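Local coordinates for protein dsvD (Desulfovibrio vulgaris, PDB 1UCR), which may play an essential role in dissimilatory sulfite reduction and, through its winged-helix motif, possibly interacts with DNA, at residues Asp10-Lys15 with Tyr63-Ala68; Phe22-Phe27 with Met34-Val39. All coordinates share one frame; numbering follows the deposited sequence. Where two conformers were deposited one is given.

Helix 3-12 comes first along this winged-helix chain, and its end meets strand 60-65 only after most of the domain has been laid down; contact 1 thus closes a long loop, with 47 residues between its segments. Nested inside, contact 2 closes a much shorter loop, joining the start of helix 24-30 to the start of helix 36-48. The two contacts do not cross. They meet through the sheet, where strands 22-23 and 60-65 are antiparallel neighbours: Tyr-63 N probably hydrogen-bonds to Phe-22 O. The Phe-22 ring packs against Phe-11 and Leu-12, so the two contacts touch although their centres lie about 15 Å apart.

Contact 1 (Asp10-Lys15 with Tyr63-Ala68)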
loop_
_atom_site.group_PDB
_atom_site.type_symbol
_atom_site.label_atom_id
_atom_site.label_comp_id
_atom_site.label_asym_id
_atom_site.label_seq_id
_atom_site.Cartn_x
_atom_site.Cartn_y
_atom_site.Cartn_z
ATOM N N ASP B 10 -8.460 -2.314 -5.802
ATOM C CA ASP B 10 -8.987 -3.693 -5.805
ATOM C C ASP B 10 -8.348 -4.541 -6.905
ATOM O O ASP B 10 -8.071 -5.727 -6.701
ATOM C CB ASP B 10 -10.494 -3.709 -6.041
ATOM C CG ASP B 10 -11.310 -3.150 -4.856
ATOM O OD1 ASP B 10 -10.715 -2.911 -3.782
ATOM O OD2 ASP B 10 -12.511 -2.930 -5.044
ATOM N N PHE B 11 -8.098 -3.975 -8.080
ATOM C CA PHE B 11 -7.429 -4.739 -9.111
ATOM C C PHE B 11 -6.053 -5.193 -8.651
ATOM O O PHE B 11 -5.642 -6.344 -8.793
ATOM C CB PHE B 11 -7.350 -3.863 -10.409
ATOM C CG PHE B 11 -6.428 -4.590 -11.415
ATOM C CD1 PHE B 11 -6.914 -5.711 -12.098
ATOM C CD2 PHE B 11 -5.149 -4.179 -11.640
ATOM C CE1 PHE B 11 -6.079 -6.371 -13.012
ATOM C CE2 PHE B 11 -4.282 -4.818 -12.543
ATOM C CZ PHE B 11 -4.787 -5.955 -13.186
ATOM N N LEU B 12 -5.269 -4.257 -8.078
ATOM C CA LEU B 12 -3.900 -4.518 -7.681
ATOM C C LEU B 12 -3.826 -5.475 -6.494
ATOM O O LEU B 12 -2.893 -6.276 -6.442
ATOM C CB LEU B 12 -3.198 -3.208 -7.349
ATOM C CG LEU B 12 -2.979 -2.282 -8.545
ATOM C CD1 LEU B 12 -2.382 -0.955 -8.037
ATOM C CD2 LEU B 12 -2.041 -2.916 -9.573
ATOM N N ASN B 13 -4.801 -5.405 -5.607
ATOM C CA ASN B 13 -4.799 -6.201 -4.387
ATOM C C ASN B 13 -5.433 -7.547 -4.674
ATOM O O ASN B 13 -6.451 -7.916 -4.152
ATOM C CB ASN B 13 -5.536 -5.424 -3.303
ATOM C CG ASN B 13 -5.412 -6.066 -1.933
ATOM O OD1 ASN B 13 -4.413 -6.688 -1.623
ATOM N ND2 ASN B 13 -6.448 -5.870 -1.125
ATOM N N SER B 14 -4.819 -8.316 -5.518
ATOM C CA SER B 14 -5.342 -9.585 -5.994
ATOM C C SER B 14 -4.243 -10.621 -5.863
ATOM O O SER B 14 -3.095 -10.259 -6.092
ATOM C CB SER B 14 -5.679 -9.484 -7.489
ATOM O OG SER B 14 -6.723 -8.569 -7.727
ATOM N N LYS B 15 -4.621 -11.856 -5.542
ATOM C CA LYS B 15 -3.609 -12.895 -5.411
ATOM C C LYS B 15 -3.138 -13.445 -6.752
ATOM O O LYS B 15 -1.945 -13.524 -7.058
ATOM C CB LYS B 15 -4.192 -14.064 -4.597
ATOM C CG LYS B 15 -3.207 -15.218 -4.499
ATOM C CD LYS B 15 -3.721 -16.289 -3.535
ATOM C CE LYS B 15 -3.054 -17.601 -3.814
ATOM N NZ LYS B 15 -3.635 -18.347 -4.972
ATOM N N TYR B 63 2.922 1.475 -12.056
ATOM C CA TYR B 63 2.345 1.740 -10.761
ATOM C C TYR B 63 2.096 0.419 -10.077
ATOM O O TYR B 63 1.671 -0.541 -10.741
ATOM C CB TYR B 63 1.009 2.485 -10.842
ATOM C CG TYR B 63 1.086 3.829 -11.558
ATOM C CD1 TYR B 63 1.128 3.892 -12.965
ATOM C CD2 TYR B 63 1.154 5.026 -10.820
ATOM C CE1 TYR B 63 1.213 5.116 -13.596
ATOM C CE2 TYR B 63 1.228 6.261 -11.485
ATOM C CZ TYR B 63 1.256 6.271 -12.871
ATOM O OH TYR B 63 1.335 7.470 -13.567
ATOM N N GLY B 64 2.249 0.367 -8.773
ATOM C CA GLY B 64 1.837 -0.769 -7.954
ATOM C C GLY B 64 1.534 -0.312 -6.545
ATOM O O GLY B 64 1.742 0.846 -6.195
ATOM N N LEU B 65 0.969 -1.234 -5.738
ATOM C CA LEU B 65 0.688 -0.848 -4.363
ATOM C C LEU B 65 1.959 -0.581 -3.556
ATOM O O LEU B 65 2.987 -1.226 -3.755
ATOM C CB LEU B 65 -0.096 -2.024 -3.687
ATOM C CG LEU B 65 -1.534 -2.107 -4.188
ATOM C CD1 LEU B 65 -2.145 -3.459 -3.804
ATOM C CD2 LEU B 65 -2.451 -0.965 -3.696
ATOM N N LYS B 66 1.918 0.411 -2.648
ATOM C CA LYS B 66 3.091 0.773 -1.851
ATOM C C LYS B 66 3.657 -0.438 -1.167
ATOM O O LYS B 66 2.907 -1.169 -0.495
ATOM C CB LYS B 66 2.636 1.789 -0.802
ATOM C CG LYS B 66 3.773 2.430 -0.047
ATOM C CD LYS B 66 4.541 3.395 -0.966
ATOM C CE LYS B 66 5.518 4.271 -0.167
ATOM N NZ LYS B 66 6.366 5.004 -1.187
ATOM N N GLY B 67 4.944 -0.620 -1.298
ATOM C CA GLY B 67 5.626 -1.762 -0.680
ATOM C C GLY B 67 5.797 -2.929 -1.616
ATOM O O GLY B 67 6.634 -3.818 -1.343
ATOM N N ALA B 68 5.072 -3.018 -2.732
ATOM C CA ALA B 68 5.158 -4.188 -3.600
ATOM C C ALA B 68 6.534 -4.372 -4.185
ATOM O O ALA B 68 6.962 -5.563 -4.312
ATOM C CB ALA B 68 4.127 -4.072 -4.730
#
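Leu-65 lays its isobutyl group over the side chain of Leu-12, the two running past each other in opposite directions. Their backbones are nearest at this pair, with Leu-12 CA and Leu-65 CA 6.7 Å apart. Leu-65 CD1 and CG sit against the root of Leu-12, with Leu-65 CD1 3.7 Å from Leu-12 CB. In Leu-12, CG stands anti to the carbonyl carbon (chi1 -67°), which carries the branch toward the strand while CB stays against Leu-65. The Leu-12 CD1 methyl thereby lies along the strand backbone, 4.2 Å from Gly-64 CA. Leu-65 CD1 also reaches the first residue beyond the helix, coming within 3.8 Å of Asn-13 N.

Past Leu-12 the helix ends in an inverse gamma turn centred on Asn-13. Ser-14 bends its hydroxyl back to Phe-11, Ser-14 OG donating to Phe-11 O over 2.7 Å from above the carbonyl plane, and thereby satisfies a carbonyl near the helix end. On the other segment, strand 60-65 runs out into a type II turn from Leu-65 to Ala-68, closed by Ala-68 N to Leu-65 O at 2.9 Å, before helix 68-74 begins. Gly-67 takes the positive phi of this turn, and Gly-67 N is hydrogen-bonded to Glu-53 OE2. Leu-52 of strand 52-57 touches both leucines. In the dimer, Gly-67 of the second subunit lies against Leu-65 and Asn-13, whose O accepts a hydrogen bond from Lys-70 of that subunit.

No hydrogen bond spans the two segments. Between them the contact is van der Waals packing, mainly leucine on leucine, joining the end of helix 3-12 to the end of strand 60-65, whereas polar groups hold the turns that follow the helix and the strand.

Contact 2 (Phe22-Phe27 with Met34-Val39); sequences FYFNDF and MKQREV. With SO4 (sulfate ion), chain E.
Segment 22-27 passes from strand 22-23 into the first turn of helix 24-30, and segment 34-39 from a loop into that of helix 36-48; Phe-27 CA and Val-39 CA are 7.2 Å apart at the closest point. Tyr-23 and Lys-35 occupy the N-cap positions. At the first, Asp-26 folds back so that OD2 accepts a hydrogen bond from Tyr-23 N on the anti side of the carboxylate.

Between the helices, Val-39 CG1 is shared by two phenylalanines, lying 3.9 Å from Phe-27 CB and 3.9 Å from Phe-24 CE1. Phe-24 holds CG anti to its own backbone N (chi1 175°), which swings the ring across to the other helix. Phe-24 CZ comes 3.5 Å from Gln-36 O, the carbonyl oxygen lying at the ring edge and near its plane. In the conformer given, Gln-36 CG lies beside the ring, but a second conformer makes this detail tentative. Lys-40 adds a cation-pi contact with Phe-24, and Leu-43 touches both phenylalanines.

A sulfate, probably from the crystallisation liquor, sits at the N terminus of helix 36-48. Gln-36 N donates to sulfate O2 over 2.8 Å. Arg-37 grips O1 twice, through backbone N and through NE, its chain bending at chi3 (-81°) to bring the guanidinium edge to the anion. Arg-37 NH2 donates to sulfate O4 over 2.7 Å, nearly straight at 167°.

Packing of Phe-24 and Phe-27 on Val-39, with a carbonyl at the ring edge, holds the starts of the two helices together. The helix end and Arg-37 form an anion-binding site, which might, though unproven, meet a DNA phosphate.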
loop_
_atom_site.group_PDB
_atom_site.type_symbol
_atom_site.label_atom_id
_atom_site.label_comp_id
_atom_site.label_asym_id
_atom_site.label_seq_id
_atom_site.Cartn_x
_atom_site.Cartn_y
_atom_site.Cartn_z
ATOM N N PHE B 22 2.187 -2.466 -12.817
ATOM C CA PHE B 22 1.503 -2.495 -14.090
ATOM C C PHE B 22 1.764 -1.172 -14.821
ATOM O O PHE B 22 1.966 -0.141 -14.200
ATOM C CB PHE B 22 0.006 -2.707 -13.889
ATOM C CG PHE B 22 -0.345 -4.109 -13.480
ATOM C CD1 PHE B 22 -0.342 -4.468 -12.129
ATOM C CD2 PHE B 22 -0.711 -5.071 -14.433
ATOM C CE1 PHE B 22 -0.687 -5.754 -11.726
ATOM C CE2 PHE B 22 -1.055 -6.361 -14.018
ATOM C CZ PHE B 22 -1.082 -6.664 -12.682
ATOM N N TYR B 23 1.753 -1.211 -16.149
ATOM C CA TYR B 23 1.901 -0.005 -16.953
ATOM C C TYR B 23 0.746 0.953 -16.786
ATOM O O TYR B 23 -0.375 0.536 -16.551
ATOM C CB TYR B 23 1.960 -0.385 -18.461
ATOM C CG TYR B 23 3.221 -1.167 -18.763
ATOM C CD1 TYR B 23 3.146 -2.515 -19.131
ATOM C CD2 TYR B 23 4.476 -0.586 -18.715
ATOM C CE1 TYR B 23 4.315 -3.221 -19.433
ATOM C CE2 TYR B 23 5.626 -1.251 -18.970
ATOM C CZ TYR B 23 5.524 -2.599 -19.343
ATOM O OH TYR B 23 6.714 -3.274 -19.576
ATOM N N PHE B 24 1.019 2.235 -17.023
ATOM C CA PHE B 24 -0.083 3.192 -17.134
ATOM C C PHE B 24 -1.189 2.671 -18.017
ATOM O O PHE B 24 -2.367 2.697 -17.672
ATOM C CB PHE B 24 0.504 4.501 -17.700
ATOM C CG PHE B 24 -0.616 5.509 -17.948
ATOM C CD1 PHE B 24 -1.376 6.036 -16.892
ATOM C CD2 PHE B 24 -0.964 5.900 -19.219
ATOM C CE1 PHE B 24 -2.421 6.913 -17.122
ATOM C CE2 PHE B 24 -1.988 6.827 -19.483
ATOM C CZ PHE B 24 -2.730 7.337 -18.418
ATOM N N ASN B 25 -0.859 2.109 -19.187
ATOM C CA ASN B 25 -1.853 1.670 -20.132
ATOM C C ASN B 25 -2.554 0.392 -19.699
ATOM O O ASN B 25 -3.628 0.102 -20.197
ATOM C CB ASN B 25 -1.251 1.476 -21.527
ATOM C CG ASN B 25 -0.946 2.744 -22.257
ATOM O OD1 ASN B 25 -1.268 3.837 -21.821
ATOM N ND2 ASN B 25 -0.308 2.582 -23.399
ATOM N N ASP B 26 -1.993 -0.364 -18.723
ATOM C CA ASP B 26 -2.794 -1.434 -18.138
ATOM C C ASP B 26 -4.033 -0.867 -17.423
ATOM O O ASP B 26 -5.089 -1.466 -17.460
ATOM C CB ASP B 26 -1.974 -2.255 -17.139
ATOM C CG ASP B 26 -1.001 -3.244 -17.791
ATOM O OD1 ASP B 26 -1.442 -3.979 -18.700
ATOM O OD2 ASP B 26 0.147 -3.279 -17.333
ATOM N N PHE B 27 -3.866 0.310 -16.790
ATOM C CA PHE B 27 -5.008 0.908 -16.065
ATOM C C PHE B 27 -6.000 1.508 -17.033
ATOM O O PHE B 27 -7.220 1.378 -16.858
ATOM C CB PHE B 27 -4.501 1.952 -15.065
ATOM C CG PHE B 27 -3.632 1.318 -14.009
ATOM C CD1 PHE B 27 -2.258 1.398 -14.120
ATOM C CD2 PHE B 27 -4.193 0.609 -12.930
ATOM C CE1 PHE B 27 -1.433 0.769 -13.212
ATOM C CE2 PHE B 27 -3.364 0.029 -11.988
ATOM C CZ PHE B 27 -1.985 0.115 -12.136
ATOM N N MET B 34 -13.075 5.802 -18.900
ATOM C CA MET B 34 -12.518 7.022 -18.306
ATOM C C MET B 34 -11.625 7.727 -19.297
ATOM O O MET B 34 -10.947 7.071 -20.112
ATOM C CB MET B 34 -11.676 6.586 -17.117
ATOM C CG MET B 34 -12.336 6.073 -15.848
ATOM S SD MET B 34 -11.233 5.817 -14.407
ATOM C CE MET B 34 -10.486 7.455 -14.376
ATOM N N LYS B 35 -11.513 9.052 -19.243
ATOM C CA LYS B 35 -10.519 9.743 -20.044
ATOM C C LYS B 35 -9.128 9.320 -19.597
ATOM O O LYS B 35 -8.882 9.168 -18.406
ATOM C CB LYS B 35 -10.659 11.255 -19.860
ATOM C CG LYS B 35 -11.949 11.813 -20.481
ATOM C CD LYS B 35 -12.027 13.325 -20.191
ATOM C CE LYS B 35 -12.688 14.163 -21.261
ATOM N NZ LYS B 35 -12.740 15.588 -20.802
ATOM N N GLN B 36 -8.199 9.152 -20.521
ATOM C CA GLN B 36 -6.836 8.749 -20.141
ATOM C C GLN B 36 -6.228 9.777 -19.203
ATOM O O GLN B 36 -5.506 9.444 -18.246
ATOM C CB GLN B 36 -6.141 8.898 -21.493
ATOM C CG GLN B 36 -4.709 8.436 -21.362
ATOM C CD GLN B 36 -4.007 8.355 -22.689
ATOM O OE1 GLN B 36 -3.847 7.266 -23.263
ATOM N NE2 GLN B 36 -3.590 9.520 -23.126
ATOM N N ARG B 37 -6.502 11.098 -19.410
ATOM C CA ARG B 37 -5.966 12.136 -18.522
ATOM C C ARG B 37 -6.463 11.938 -17.105
ATOM O O ARG B 37 -5.747 12.186 -16.111
ATOM C CB ARG B 37 -6.382 13.566 -18.999
ATOM C CG ARG B 37 -5.679 14.064 -20.230
ATOM C CD ARG B 37 -6.331 15.328 -20.791
ATOM N NE ARG B 37 -7.483 14.830 -21.557
ATOM C CZ ARG B 37 -8.576 15.514 -21.831
ATOM N NH1 ARG B 37 -8.585 16.754 -21.362
ATOM N NH2 ARG B 37 -9.504 14.894 -22.525
ATOM N N GLU B 38 -7.745 11.519 -16.982
ATOM C CA GLU B 38 -8.297 11.317 -15.632
ATOM C C GLU B 38 -7.663 10.076 -14.995
ATOM O O GLU B 38 -7.414 10.076 -13.780
ATOM C CB GLU B 38 -9.819 11.204 -15.732
ATOM C CG GLU B 38 -10.477 11.018 -14.376
ATOM C CD GLU B 38 -10.324 12.165 -13.399
ATOM O OE1 GLU B 38 -10.797 11.969 -12.238
ATOM O OE2 GLU B 38 -9.787 13.262 -13.705
ATOM N N VAL B 39 -7.380 9.021 -15.755
ATOM C CA VAL B 39 -6.671 7.868 -15.183
ATOM C C VAL B 39 -5.325 8.318 -14.648
ATOM O O VAL B 39 -4.902 7.962 -13.551
ATOM C CB VAL B 39 -6.554 6.719 -16.208
ATOM C CG1 VAL B 39 -5.784 5.550 -15.589
ATOM C CG2 VAL B 39 -7.924 6.267 -16.696
HETATM S S SO4 E . -8.272 11.523 -23.254
HETATM O O1 SO4 E . -7.570 11.952 -22.046
HETATM O O2 SO4 E . -8.902 10.177 -23.068
HETATM O O3 SO4 E . -7.411 11.552 -24.462
HETATM O O4 SO4 E . -9.407 12.450 -23.556
#